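PDB 7CU9: tube-forming protein in Mycobacterial Envelpe, TiME from Mycolicibacterium smegmatis, which is thought to form a tube spanning the mycobacterial outer envelope, a putative channel for protein secretion. Local coordinates for residues G6-A11 against Q84-F89; A11-G16 against G182-T187; F36-V41 against H117-H122; T127-P132 against D139-E144; R150-T155 against S170-P175. One frame throughout, in Å; residues are numbered along the deposited sequence. Where two conformers were deposited one is given.

Contact 1: residues G6-A11 against Q84-F89; sequences GVVSYA and QAVGVF
V8 and V86 mark the closest backbone approach, with CA atoms 6.3 Å apart, where the helical turns of G6-A11 pass over strand Q84-F89. The side chains that meet are almost all aliphatic, and methyl groups do the touching. V88 CG2 serves two valines at once: V7 CG2 reaches it at 3.6 Å, the two side chains crossing at about a right angle, while V8 CG1 comes to V88 CG2 at 3.6 Å on a slanting course. V8 CG1 is anti to its own carbonyl carbon (chi1 -64°), and this branch also lies 4.0 Å from V86 CG1 and 3.7 Å from V86 O. Within the broad antiparallel sheet of this PknH-like extracellular domain, Q84 and V86 stand on the face that carries helix 174-185, where both touch M184; the N-terminal turns thus cover the same face beside that helix. F89 leans from the strand onto A94, A95 and A98 of helix 92-103 instead. Farther along, A11 CB nestles between the two branches of V86, 4.1 Å from both V86 CG1 and V86 CG2. Q84 OE1 accepts a hydrogen bond from M13 N, in the linker that follows A11.

Contact 2: residues A11-G16 against G182-T187; sequences AVMPKG and GAMQNT
A11 and M13 pack against the last turn of helix 174-185 and the T187 that follows it, on the face of the antiparallel sheet of the PknH-like domain that carries this helix. The link between the N-terminal turns and helix 15-22 is thereby laid beside the end of the C-terminal helix. The backbones approach most closely at A11 and M184, whose CA atoms are 5.0 Å apart. P14 occupies the N-cap position of helix 15-22, so the link turns into its next helix directly after the contact.

Apolar contacts come mostly from M13. Its chain is folded at two torsions: chi2 (-59°) sets SD, which lies 4.1 Å from A183 CB, and chi3 (100°) then swings CE round toward T187. There the two side chains meet tip to tip, M13 CE 3.8 Å from T187 CG2. M13 CG and M184 CG brush more loosely. M184 CE reaches V86 on the strand beneath, while M184 CB and CG face A11 O.

Polar atoms take part without bonding from one segment to the other. A11 O is buried against the M184 side chain, 3.4 Å from M184 CG, and finds no partner in the model. T187 OG1 comes close to A11 as well, 3.1 Å from A11 CA, but its hydroxyl is committed to its own helix end. M184 O accepts from both T187 N and T187 OG1; the hydroxyl bond, T187 OG1 to M184 O, is 2.7 Å and lies in the carbonyl plane.

Contact 3: residues F36-V41 against H117-H122; sequences FQAFSV and HLDNFH
F39 and L118 face each other as a non-hydrogen-bonded antiparallel pair, CA to CA 4.4 Å, and S40 with H117 forms the adjoining hydrogen-bonded pair. This is the tight part. S40 N donates to H117 O, and H117 N returns a bond to S40 O at 2.8 Å; F39 CA makes a CA-H...O contact with H117 O. On one side of the sheet F39 CB rests 3.9 Å from L118 CD2, while the F39 ring leads off toward N47, A50 and L54. One face of that ring carries Q37 NE2, 3.5 Å above the plane and toward the rim, where the amide bonds to F39 O and to N47 OD1. On the other side S40 OG lies at the edge of the H117 ring, 3.5 Å from H117 CB, and H117 NE2 is bonded to D42 OD1.

Toward A38 the pairing grows looser and wetter. D119 N still donates to A38 O (3.2 Å), but from above the carbonyl plane, and a water donates to A38 O too. The D119 carboxylate folds back over A38, with OD2 3.6 Å from A38 CB. Beyond it N120 OD1 accepts from H122 N, an Asx turn. The type I turn L118-F121, whose last residue F121 has positive phi (87°), with L118 N bonded to H122 O, matches a type I + G1 bulge hairpin joining strands 113-118 and 123-129; strand 39-41 is outermost in the sheet.

Contact 4: residues T127-P132 against D139-E144; sequences TFTGGP and DWVKQE
The F128 ring receives K142 CB over one face, a CH-pi contact 4.1 Å from the ring centroid and 29° off its normal. The two side chains lie side by side and point the same way, K142 CD keeping beside F128 CE2 at 4.0 Å. F128 also touches C46 and C109, partners in a disulfide. The second flat group, W140, joins the contact through CB alone, 3.4 Å from T129 O; its ring stacks on W49, and NE1 bonds to W49 O.

The backbones form a regular antiparallel ladder, the strands of a beta hairpin at 160°. T127 and Q143 bond both ways, as do T129 and V141, the V141 N to T129 O bond measuring 2.8 Å and nearly straight at 173°. T129 OG1 sits alongside V141 CB at 3.6 Å on the side away from the rings. Waters line this side too, one joining T127 O to T129 OG1 and another T127 OG1 to Q143 O. G130 CA then comes to 4.3 Å from W140 CA.

Past T129 direct pairing stops. Two waters each donate to D139 O, one also donating to G131 O and the other accepting from G131 N. Water thus takes over from direct bonds only at the loop end of the hairpin. On the ring side the K142 methylenes pack on F128, while NZ is met by A50 O and the W126 ring, the latter a cation-pi contact.

Contact 5: residues R150-T155 against S170-P175; sequences RCFNTT and SGNGGP
F152 meets N172 and G174 in the turn that leads from strand 161-169 into helix 174-185. Ring packing carries most of the contact: one face of F152 receives both N172 OD1, 3.2 Å above the plane, and G174 N, 3.4 Å above it, each displaced toward the rim. The F152 and N172 side chains cross at about a right angle, their ring and amide planes only 26° apart. N172 CG is anti to its backbone N (chi1 -166°), and from there OD1 reaches F152 CZ at 3.3 Å while also accepting from G174 N at 2.8 Å, a capping bond in the carbonyl plane. R150 NH2 lies at the edge of the F152 ring, and F152 CZ in turn sits 3.5 Å above one face of the R150 guanidinium, toward its rim.

Direct polar contact is slighter. R150 NH2 donates to G171 O at 3.3 Å, from well above the carbonyl plane. Water fills in: one accepts from R150 NE and donates to G171 O, and another accepts a hydrogen bond from G173 N and lies beside R150 O.

The second subunit also reaches this spot, where N172 ND2 bonds to D62 OD1 of that neighbouring chain. C151 is disulfide-bonded to C168 of the adjoining strand. The arrangement is a strand-turn-helix connection in which glycines, G171 with positive phi among them, let a capped helix start rest over one face of an aromatic ring of the neighbouring strand 150-158.

Overall arrangement
Contacts 1 and 2 share A11 and touch, laying the N-terminal turns and linker over one face of strand 77-89 and beside the end of helix 174-185; contact 1 is buried and aliphatic, contact 2 partly buried. Contact 5 uses the start of the same helix, about 17 Å from contact 2 between centres, and there aromatic, amide and water contacts take over. Contacts 4 and 5, both partly buried, lie side by side on neighbouring strands, bonded through K142 O and C151 N. Contact 3, at the surface, closes the edge of the same sheet and, like contact 4, rests on backbone pairing, whereas contacts 1 and 2 rest on side chains. Contact 5 alone meets the second subunit.

Contact 1: residues G6-A11 against Q84-F89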
# COMPACT_ATOMS: atom_id res chain seq x y z
N GLY B 6 11.63 25.52 -15.40
CA GLY B 6 10.67 24.76 -16.21
C GLY B 6 10.44 23.34 -15.70
O GLY B 6 9.43 22.74 -16.10
N VAL B 7 11.32 22.79 -14.87
CA VAL B 7 11.21 21.35 -14.46
C VAL B 7 9.92 21.13 -13.66
O VAL B 7 9.46 19.98 -13.61
CB VAL B 7 12.44 20.84 -13.68
CG1 VAL B 7 13.71 20.97 -14.50
CG2 VAL B 7 12.58 21.49 -12.32
N VAL B 8 9.35 22.17 -13.03
CA VAL B 8 8.14 21.98 -12.18
C VAL B 8 6.97 21.53 -13.08
O VAL B 8 6.06 20.88 -12.56
CB VAL B 8 7.77 23.22 -11.36
CG1 VAL B 8 8.83 23.57 -10.34
CG2 VAL B 8 7.46 24.42 -12.22
N SER B 9 7.02 21.84 -14.38
CA SER B 9 5.98 21.46 -15.38
C SER B 9 5.92 19.93 -15.57
O SER B 9 4.91 19.47 -16.15
CB SER B 9 6.20 22.15 -16.70
OG SER B 9 5.91 23.55 -16.60
N TYR B 10 6.94 19.17 -15.17
CA TYR B 10 6.94 17.69 -15.32
C TYR B 10 7.58 16.96 -14.14
O TYR B 10 7.78 15.74 -14.26
CB TYR B 10 7.57 17.30 -16.66
CG TYR B 10 8.94 17.86 -16.94
CD1 TYR B 10 9.10 19.09 -17.56
CD2 TYR B 10 10.08 17.15 -16.61
CE1 TYR B 10 10.35 19.60 -17.83
CE2 TYR B 10 11.34 17.65 -16.87
CZ TYR B 10 11.48 18.88 -17.48
OH TYR B 10 12.73 19.38 -17.74
N ALA B 11 7.84 17.64 -13.01
CA ALA B 11 8.39 17.00 -11.79
C ALA B 11 7.25 16.45 -10.90
O ALA B 11 7.54 15.65 -10.00
CB ALA B 11 9.25 17.97 -11.02
N GLN B 84 2.29 16.16 -3.45
CA GLN B 84 3.63 16.52 -3.96
C GLN B 84 3.75 18.04 -4.01
O GLN B 84 2.75 18.70 -4.34
CB GLN B 84 3.81 15.98 -5.38
CG GLN B 84 3.77 14.47 -5.47
CD GLN B 84 3.70 14.06 -6.91
OE1 GLN B 84 4.68 14.15 -7.65
NE2 GLN B 84 2.51 13.67 -7.35
N ALA B 85 4.94 18.56 -3.73
CA ALA B 85 5.26 19.99 -3.89
C ALA B 85 6.69 20.10 -4.38
O ALA B 85 7.56 19.42 -3.82
CB ALA B 85 5.05 20.74 -2.60
N VAL B 86 6.92 20.90 -5.41
CA VAL B 86 8.27 21.11 -5.99
C VAL B 86 8.48 22.61 -6.14
O VAL B 86 7.67 23.27 -6.81
CB VAL B 86 8.45 20.39 -7.33
CG1 VAL B 86 9.85 20.61 -7.89
CG2 VAL B 86 8.15 18.91 -7.22
N GLY B 87 9.55 23.12 -5.53
CA GLY B 87 9.97 24.52 -5.66
C GLY B 87 11.34 24.61 -6.27
O GLY B 87 12.27 23.94 -5.77
N VAL B 88 11.49 25.41 -7.33
CA VAL B 88 12.82 25.71 -7.93
C VAL B 88 13.20 27.11 -7.50
O VAL B 88 12.40 28.04 -7.72
CB VAL B 88 12.81 25.58 -9.46
CG1 VAL B 88 14.17 25.92 -10.05
CG2 VAL B 88 12.35 24.20 -9.90
N PHE B 89 14.38 27.25 -6.90
CA PHE B 89 14.91 28.54 -6.41
C PHE B 89 16.00 29.04 -7.36
O PHE B 89 16.62 28.24 -8.06
CB PHE B 89 15.41 28.38 -4.98
CG PHE B 89 14.29 28.06 -4.01
CD1 PHE B 89 13.85 26.76 -3.87
CD2 PHE B 89 13.67 29.06 -3.29
CE1 PHE B 89 12.81 26.46 -2.99
CE2 PHE B 89 12.63 28.77 -2.41
CZ PHE B 89 12.21 27.47 -2.26

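Contact 2: residues A11-G16 against G182-T187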
# COMPACT_ATOMS: atom_id res chain seq x y z
N ALA B 11 7.84 17.64 -13.01
CA ALA B 11 8.39 17.00 -11.79
C ALA B 11 7.25 16.45 -10.90
O ALA B 11 7.54 15.65 -10.00
CB ALA B 11 9.25 17.97 -11.02
N VAL B 12 6.01 16.88 -11.13
CA VAL B 12 4.84 16.43 -10.33
C VAL B 12 4.21 15.24 -11.03
O VAL B 12 3.73 15.40 -12.17
CB VAL B 12 3.83 17.58 -10.12
CG1 VAL B 12 2.61 17.12 -9.33
CG2 VAL B 12 4.47 18.79 -9.47
N MET B 13 4.23 14.07 -10.39
CA MET B 13 3.72 12.80 -10.98
C MET B 13 2.20 12.88 -11.07
O MET B 13 1.53 13.23 -10.09
CB MET B 13 4.13 11.59 -10.15
CG MET B 13 5.63 11.36 -10.09
SD MET B 13 6.39 11.12 -11.72
CE MET B 13 7.06 12.75 -12.04
N PRO B 14 1.60 12.58 -12.24
CA PRO B 14 0.15 12.57 -12.38
C PRO B 14 -0.47 11.35 -11.70
O PRO B 14 0.26 10.44 -11.34
CB PRO B 14 -0.04 12.54 -13.91
CG PRO B 14 1.16 11.79 -14.40
CD PRO B 14 2.29 12.22 -13.49
N LYS B 15 -1.80 11.35 -11.53
CA LYS B 15 -2.53 10.32 -10.75
C LYS B 15 -2.20 8.91 -11.27
O LYS B 15 -2.08 8.00 -10.44
CB LYS B 15 -4.03 10.60 -10.72
CG LYS B 15 -4.73 10.70 -12.07
CD LYS B 15 -6.21 10.94 -11.91
CE LYS B 15 -6.95 11.03 -13.23
NZ LYS B 15 -8.32 11.56 -13.03
N GLY B 16 -2.06 8.72 -12.59
CA GLY B 16 -1.71 7.42 -13.19
C GLY B 16 -0.39 6.89 -12.65
O GLY B 16 -0.32 5.70 -12.28
N GLY B 182 11.87 9.70 -5.41
CA GLY B 182 12.85 9.28 -6.43
C GLY B 182 12.38 9.64 -7.83
O GLY B 182 13.18 10.20 -8.61
N ALA B 183 11.12 9.35 -8.15
CA ALA B 183 10.53 9.62 -9.48
C ALA B 183 10.53 11.13 -9.75
O ALA B 183 10.84 11.54 -10.88
CB ALA B 183 9.13 9.05 -9.55
N MET B 184 10.21 11.93 -8.74
CA MET B 184 10.20 13.41 -8.85
C MET B 184 11.63 13.89 -9.13
O MET B 184 11.82 14.69 -10.07
CB MET B 184 9.66 14.05 -7.57
CG MET B 184 8.21 13.69 -7.29
SD MET B 184 7.73 14.01 -5.59
CE MET B 184 7.61 15.79 -5.64
N GLN B 185 12.60 13.40 -8.37
CA GLN B 185 14.01 13.83 -8.52
C GLN B 185 14.52 13.45 -9.92
O GLN B 185 15.32 14.22 -10.49
CB GLN B 185 14.90 13.23 -7.43
CG GLN B 185 16.35 13.65 -7.59
CD GLN B 185 17.22 13.29 -6.41
OE1 GLN B 185 16.74 13.04 -5.31
NE2 GLN B 185 18.52 13.31 -6.63
N ASN B 186 14.07 12.32 -10.46
CA ASN B 186 14.55 11.79 -11.77
C ASN B 186 14.20 12.75 -12.91
O ASN B 186 14.82 12.62 -13.98
CB ASN B 186 14.03 10.38 -12.04
CG ASN B 186 14.69 9.32 -11.19
OD1 ASN B 186 15.75 9.54 -10.62
ND2 ASN B 186 14.07 8.15 -11.10
N THR B 187 13.27 13.69 -12.71
CA THR B 187 12.82 14.66 -13.76
C THR B 187 13.61 15.99 -13.70
O THR B 187 13.36 16.83 -14.57
CB THR B 187 11.34 15.00 -13.61
OG1 THR B 187 11.19 15.85 -12.47
CG2 THR B 187 10.45 13.78 -13.49

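Contact 3: residues F36-V41 against H117-H122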
# COMPACT_ATOMS: atom_id res chain seq x y z
N PHE B 36 0.24 26.87 -0.41
CA PHE B 36 -0.99 27.19 0.36
C PHE B 36 -0.95 26.46 1.70
O PHE B 36 -0.33 25.39 1.81
CB PHE B 36 -2.24 26.86 -0.45
CG PHE B 36 -2.52 25.39 -0.62
CD1 PHE B 36 -1.93 24.67 -1.65
CD2 PHE B 36 -3.39 24.72 0.23
CE1 PHE B 36 -2.21 23.32 -1.83
CE2 PHE B 36 -3.66 23.37 0.05
CZ PHE B 36 -3.07 22.67 -0.97
N GLN B 37 -1.60 27.06 2.69
CA GLN B 37 -1.81 26.42 4.01
C GLN B 37 -3.30 26.48 4.33
O GLN B 37 -3.81 27.60 4.51
CB GLN B 37 -0.96 27.10 5.08
CG GLN B 37 -1.22 26.50 6.45
CD GLN B 37 -0.14 26.75 7.47
OE1 GLN B 37 1.03 26.94 7.15
NE2 GLN B 37 -0.53 26.72 8.73
N ALA B 38 -3.96 25.32 4.38
CA ALA B 38 -5.42 25.17 4.52
C ALA B 38 -5.76 24.66 5.92
O ALA B 38 -6.75 23.92 6.06
CB ALA B 38 -5.94 24.25 3.44
N PHE B 39 -4.99 25.07 6.93
CA PHE B 39 -5.16 24.63 8.34
C PHE B 39 -4.41 25.56 9.29
O PHE B 39 -3.52 26.32 8.87
CB PHE B 39 -4.62 23.21 8.51
CG PHE B 39 -3.12 23.13 8.38
CD1 PHE B 39 -2.30 23.30 9.49
CD2 PHE B 39 -2.52 22.92 7.15
CE1 PHE B 39 -0.92 23.27 9.37
CE2 PHE B 39 -1.14 22.88 7.03
CZ PHE B 39 -0.34 23.05 8.14
N SER B 40 -4.75 25.47 10.58
CA SER B 40 -3.91 25.91 11.71
C SER B 40 -3.67 24.71 12.63
O SER B 40 -4.49 23.77 12.61
CB SER B 40 -4.54 27.06 12.46
OG SER B 40 -5.75 26.65 13.07
N VAL B 41 -2.57 24.73 13.38
CA VAL B 41 -2.22 23.69 14.38
C VAL B 41 -2.14 24.38 15.75
O VAL B 41 -1.69 25.53 15.80
CB VAL B 41 -0.92 22.97 13.97
CG1 VAL B 41 0.28 23.90 13.89
CG2 VAL B 41 -0.63 21.80 14.89
N HIS B 117 -6.86 22.37 12.78
CA HIS B 117 -8.15 23.02 12.44
C HIS B 117 -8.16 23.29 10.94
O HIS B 117 -7.37 24.14 10.49
CB HIS B 117 -8.33 24.29 13.28
CG HIS B 117 -8.15 24.04 14.73
ND1 HIS B 117 -9.11 23.43 15.50
CD2 HIS B 117 -7.10 24.29 15.55
CE1 HIS B 117 -8.67 23.32 16.74
NE2 HIS B 117 -7.44 23.84 16.80
N LEU B 118 -8.99 22.56 10.19
CA LEU B 118 -9.04 22.61 8.70
C LEU B 118 -9.97 23.75 8.27
O LEU B 118 -10.92 24.06 9.02
CB LEU B 118 -9.51 21.26 8.16
CG LEU B 118 -8.70 20.04 8.61
CD1 LEU B 118 -9.15 18.79 7.86
CD2 LEU B 118 -7.20 20.26 8.41
N ASP B 119 -9.69 24.35 7.11
CA ASP B 119 -10.47 25.47 6.52
C ASP B 119 -11.94 25.04 6.35
O ASP B 119 -12.82 25.92 6.47
CB ASP B 119 -9.87 25.94 5.19
CG ASP B 119 -8.57 26.72 5.33
OD1 ASP B 119 -8.14 26.95 6.48
OD2 ASP B 119 -8.00 27.09 4.29
N ASN B 120 -12.19 23.75 6.09
CA ASN B 120 -13.54 23.17 5.90
C ASN B 120 -14.27 23.01 7.25
O ASN B 120 -15.38 22.45 7.24
CB ASN B 120 -13.48 21.84 5.13
CG ASN B 120 -12.80 20.72 5.90
OD1 ASN B 120 -12.52 20.85 7.09
ND2 ASN B 120 -12.54 19.61 5.23
N PHE B 121 -13.65 23.46 8.35
CA PHE B 121 -14.24 23.62 9.71
C PHE B 121 -14.14 22.31 10.51
O PHE B 121 -14.58 22.31 11.68
CB PHE B 121 -15.68 24.12 9.64
CG PHE B 121 -15.80 25.55 9.16
CD1 PHE B 121 -15.64 26.61 10.04
CD2 PHE B 121 -16.06 25.83 7.83
CE1 PHE B 121 -15.74 27.92 9.60
CE2 PHE B 121 -16.16 27.15 7.39
CZ PHE B 121 -16.00 28.19 8.28
N HIS B 122 -13.58 21.25 9.93
CA HIS B 122 -13.29 19.97 10.63
C HIS B 122 -12.05 20.14 11.51
O HIS B 122 -11.22 21.02 11.21
CB HIS B 122 -13.13 18.82 9.63
CG HIS B 122 -14.39 18.45 8.92
ND1 HIS B 122 -15.07 19.35 8.11
CD2 HIS B 122 -15.10 17.30 8.89
CE1 HIS B 122 -16.14 18.76 7.62
NE2 HIS B 122 -16.18 17.50 8.08
O HOH W 1 -9.22 22.51 4.78

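Contact 4: residues T127-P132 against D139-E144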
# COMPACT_ATOMS: atom_id res chain seq x y z
N THR B 127 -0.57 12.71 15.77
CA THR B 127 0.64 12.40 16.57
C THR B 127 1.84 12.37 15.63
O THR B 127 1.83 11.57 14.66
CB THR B 127 0.48 11.08 17.32
OG1 THR B 127 -0.65 11.24 18.18
CG2 THR B 127 1.71 10.72 18.12
N PHE B 128 2.85 13.18 15.92
CA PHE B 128 4.05 13.37 15.06
C PHE B 128 5.22 12.56 15.61
O PHE B 128 5.47 12.59 16.83
CB PHE B 128 4.39 14.85 14.97
CG PHE B 128 3.35 15.64 14.22
CD1 PHE B 128 2.24 16.15 14.86
CD2 PHE B 128 3.47 15.84 12.85
CE1 PHE B 128 1.27 16.86 14.15
CE2 PHE B 128 2.51 16.54 12.15
CZ PHE B 128 1.41 17.05 12.80
N THR B 129 5.95 11.90 14.72
CA THR B 129 7.21 11.19 15.03
C THR B 129 8.21 11.46 13.91
O THR B 129 7.79 11.68 12.76
CB THR B 129 6.96 9.69 15.24
OG1 THR B 129 6.43 9.15 14.04
CG2 THR B 129 6.02 9.41 16.39
N GLY B 130 9.50 11.46 14.24
CA GLY B 130 10.56 11.61 13.23
C GLY B 130 11.91 11.82 13.88
O GLY B 130 11.96 12.51 14.92
N GLY B 131 12.95 11.23 13.30
CA GLY B 131 14.34 11.41 13.74
C GLY B 131 14.84 12.79 13.37
O GLY B 131 14.15 13.55 12.69
N PRO B 132 16.07 13.17 13.79
CA PRO B 132 16.66 14.44 13.39
C PRO B 132 16.81 14.50 11.87
O PRO B 132 17.11 13.50 11.25
CB PRO B 132 18.03 14.46 14.09
CG PRO B 132 17.90 13.45 15.21
CD PRO B 132 16.93 12.40 14.71
N ASP B 139 12.67 13.34 7.02
CA ASP B 139 11.49 12.44 6.97
C ASP B 139 10.75 12.55 8.30
O ASP B 139 11.39 12.77 9.35
CB ASP B 139 11.89 10.99 6.70
CG ASP B 139 12.52 10.77 5.33
OD1 ASP B 139 12.57 11.74 4.54
OD2 ASP B 139 12.95 9.64 5.09
N TRP B 140 9.43 12.40 8.25
CA TRP B 140 8.62 12.33 9.48
C TRP B 140 7.30 11.64 9.16
O TRP B 140 6.97 11.47 7.97
CB TRP B 140 8.40 13.72 10.08
CG TRP B 140 7.57 14.63 9.24
CD1 TRP B 140 6.21 14.74 9.23
CD2 TRP B 140 8.05 15.59 8.28
NE1 TRP B 140 5.82 15.71 8.34
CE2 TRP B 140 6.93 16.24 7.74
CE3 TRP B 140 9.33 15.97 7.85
CZ2 TRP B 140 7.04 17.25 6.79
CZ3 TRP B 140 9.43 16.97 6.90
CH2 TRP B 140 8.30 17.59 6.38
N VAL B 141 6.59 11.26 10.21
CA VAL B 141 5.29 10.56 10.12
C VAL B 141 4.29 11.30 11.01
O VAL B 141 4.69 11.77 12.08
CB VAL B 141 5.44 9.09 10.53
CG1 VAL B 141 4.11 8.35 10.43
CG2 VAL B 141 6.51 8.39 9.71
N LYS B 142 3.04 11.39 10.58
CA LYS B 142 1.93 11.80 11.47
C LYS B 142 0.88 10.69 11.43
O LYS B 142 0.64 10.11 10.36
CB LYS B 142 1.41 13.20 11.12
CG LYS B 142 0.82 13.38 9.74
CD LYS B 142 0.11 14.71 9.56
CE LYS B 142 -0.71 14.76 8.29
NZ LYS B 142 -1.59 15.95 8.24
N GLN B 143 0.33 10.38 12.59
CA GLN B 143 -0.70 9.33 12.75
C GLN B 143 -1.97 9.98 13.28
O GLN B 143 -1.88 10.76 14.26
CB GLN B 143 -0.23 8.24 13.71
CG GLN B 143 -1.27 7.15 13.92
CD GLN B 143 -0.68 5.87 14.44
OE1 GLN B 143 0.50 5.78 14.77
NE2 GLN B 143 -1.52 4.84 14.50
N GLU B 144 -3.11 9.69 12.66
CA GLU B 144 -4.40 10.28 13.10
C GLU B 144 -4.86 9.52 14.35
O GLU B 144 -4.89 8.28 14.32
CB GLU B 144 -5.44 10.24 11.97
CG GLU B 144 -6.70 11.01 12.32
CD GLU B 144 -7.64 11.26 11.16
OE1 GLU B 144 -7.52 10.56 10.14
OE2 GLU B 144 -8.50 12.16 11.29
O HOH W 2 3.57 9.42 14.05
O HOH W 3 -2.52 10.20 16.96
O HOH W 4 13.09 14.85 10.29
O HOH W 5 12.62 10.51 10.52
O HOH W 6 14.87 12.65 8.86

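Contact 5: residues R150-T155 against S170-P175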
# COMPACT_ATOMS: atom_id res chain seq x y z
N ARG B 150 -1.58 6.67 8.76
CA ARG B 150 -0.29 7.38 8.92
C ARG B 150 0.06 8.04 7.59
O ARG B 150 -0.18 7.44 6.53
CB ARG B 150 0.82 6.46 9.41
CG ARG B 150 0.59 5.96 10.83
CD ARG B 150 1.78 5.26 11.42
NE ARG B 150 2.04 4.02 10.70
CZ ARG B 150 3.20 3.37 10.70
NH1 ARG B 150 4.22 3.80 11.42
NH2 ARG B 150 3.33 2.26 9.99
N CYS B 151 0.58 9.26 7.67
CA CYS B 151 1.14 10.01 6.53
C CYS B 151 2.66 9.98 6.66
O CYS B 151 3.16 10.52 7.65
CB CYS B 151 0.63 11.44 6.50
SG CYS B 151 -1.17 11.56 6.30
N PHE B 152 3.33 9.35 5.71
CA PHE B 152 4.81 9.33 5.60
C PHE B 152 5.23 10.49 4.70
O PHE B 152 4.74 10.61 3.56
CB PHE B 152 5.29 7.98 5.07
CG PHE B 152 5.30 6.91 6.13
CD1 PHE B 152 4.12 6.37 6.61
CD2 PHE B 152 6.50 6.47 6.68
CE1 PHE B 152 4.13 5.40 7.60
CE2 PHE B 152 6.51 5.50 7.67
CZ PHE B 152 5.32 4.97 8.13
N ASN B 153 6.10 11.34 5.23
CA ASN B 153 6.54 12.60 4.58
C ASN B 153 8.03 12.52 4.31
O ASN B 153 8.77 12.00 5.16
CB ASN B 153 6.25 13.81 5.45
CG ASN B 153 4.78 14.02 5.73
OD1 ASN B 153 4.16 14.91 5.15
ND2 ASN B 153 4.22 13.23 6.63
N THR B 154 8.47 13.05 3.17
CA THR B 154 9.91 13.24 2.87
C THR B 154 10.10 14.63 2.27
O THR B 154 9.28 15.05 1.43
CB THR B 154 10.47 12.11 2.00
OG1 THR B 154 11.90 12.25 2.02
CG2 THR B 154 9.96 12.12 0.58
N THR B 155 11.12 15.33 2.76
CA THR B 155 11.54 16.66 2.27
C THR B 155 12.98 16.52 1.79
O THR B 155 13.82 16.05 2.57
CB THR B 155 11.42 17.72 3.36
OG1 THR B 155 10.03 17.81 3.69
CG2 THR B 155 11.96 19.07 2.94
N SER B 170 -3.53 3.54 5.63
CA SER B 170 -3.25 2.54 6.67
C SER B 170 -1.92 1.84 6.33
O SER B 170 -1.33 2.14 5.27
CB SER B 170 -4.40 1.58 6.80
OG SER B 170 -4.63 0.90 5.59
N GLY B 171 -1.43 0.98 7.21
CA GLY B 171 -0.14 0.31 7.01
C GLY B 171 0.98 1.33 6.88
O GLY B 171 1.01 2.28 7.68
N ASN B 172 1.85 1.16 5.89
CA ASN B 172 3.14 1.91 5.80
C ASN B 172 3.29 2.53 4.42
O ASN B 172 3.68 1.82 3.48
CB ASN B 172 4.31 0.98 6.12
CG ASN B 172 5.60 1.72 6.40
OD1 ASN B 172 5.88 2.75 5.79
ND2 ASN B 172 6.38 1.21 7.33
N GLY B 173 3.06 3.85 4.32
CA GLY B 173 3.25 4.61 3.07
C GLY B 173 4.70 5.00 2.83
O GLY B 173 4.95 5.67 1.81
N GLY B 174 5.63 4.58 3.70
CA GLY B 174 7.05 4.96 3.62
C GLY B 174 7.70 4.48 2.33
O GLY B 174 8.33 5.26 1.61
N PRO B 175 7.62 3.17 1.98
CA PRO B 175 8.22 2.70 0.74
C PRO B 175 7.72 3.49 -0.48
O PRO B 175 8.52 3.88 -1.32
CB PRO B 175 7.79 1.23 0.70
CG PRO B 175 7.72 0.86 2.16
CD PRO B 175 7.10 2.08 2.81
O HOH W 7 1.16 4.86 6.25
O HOH W 8 -0.37 2.57 9.97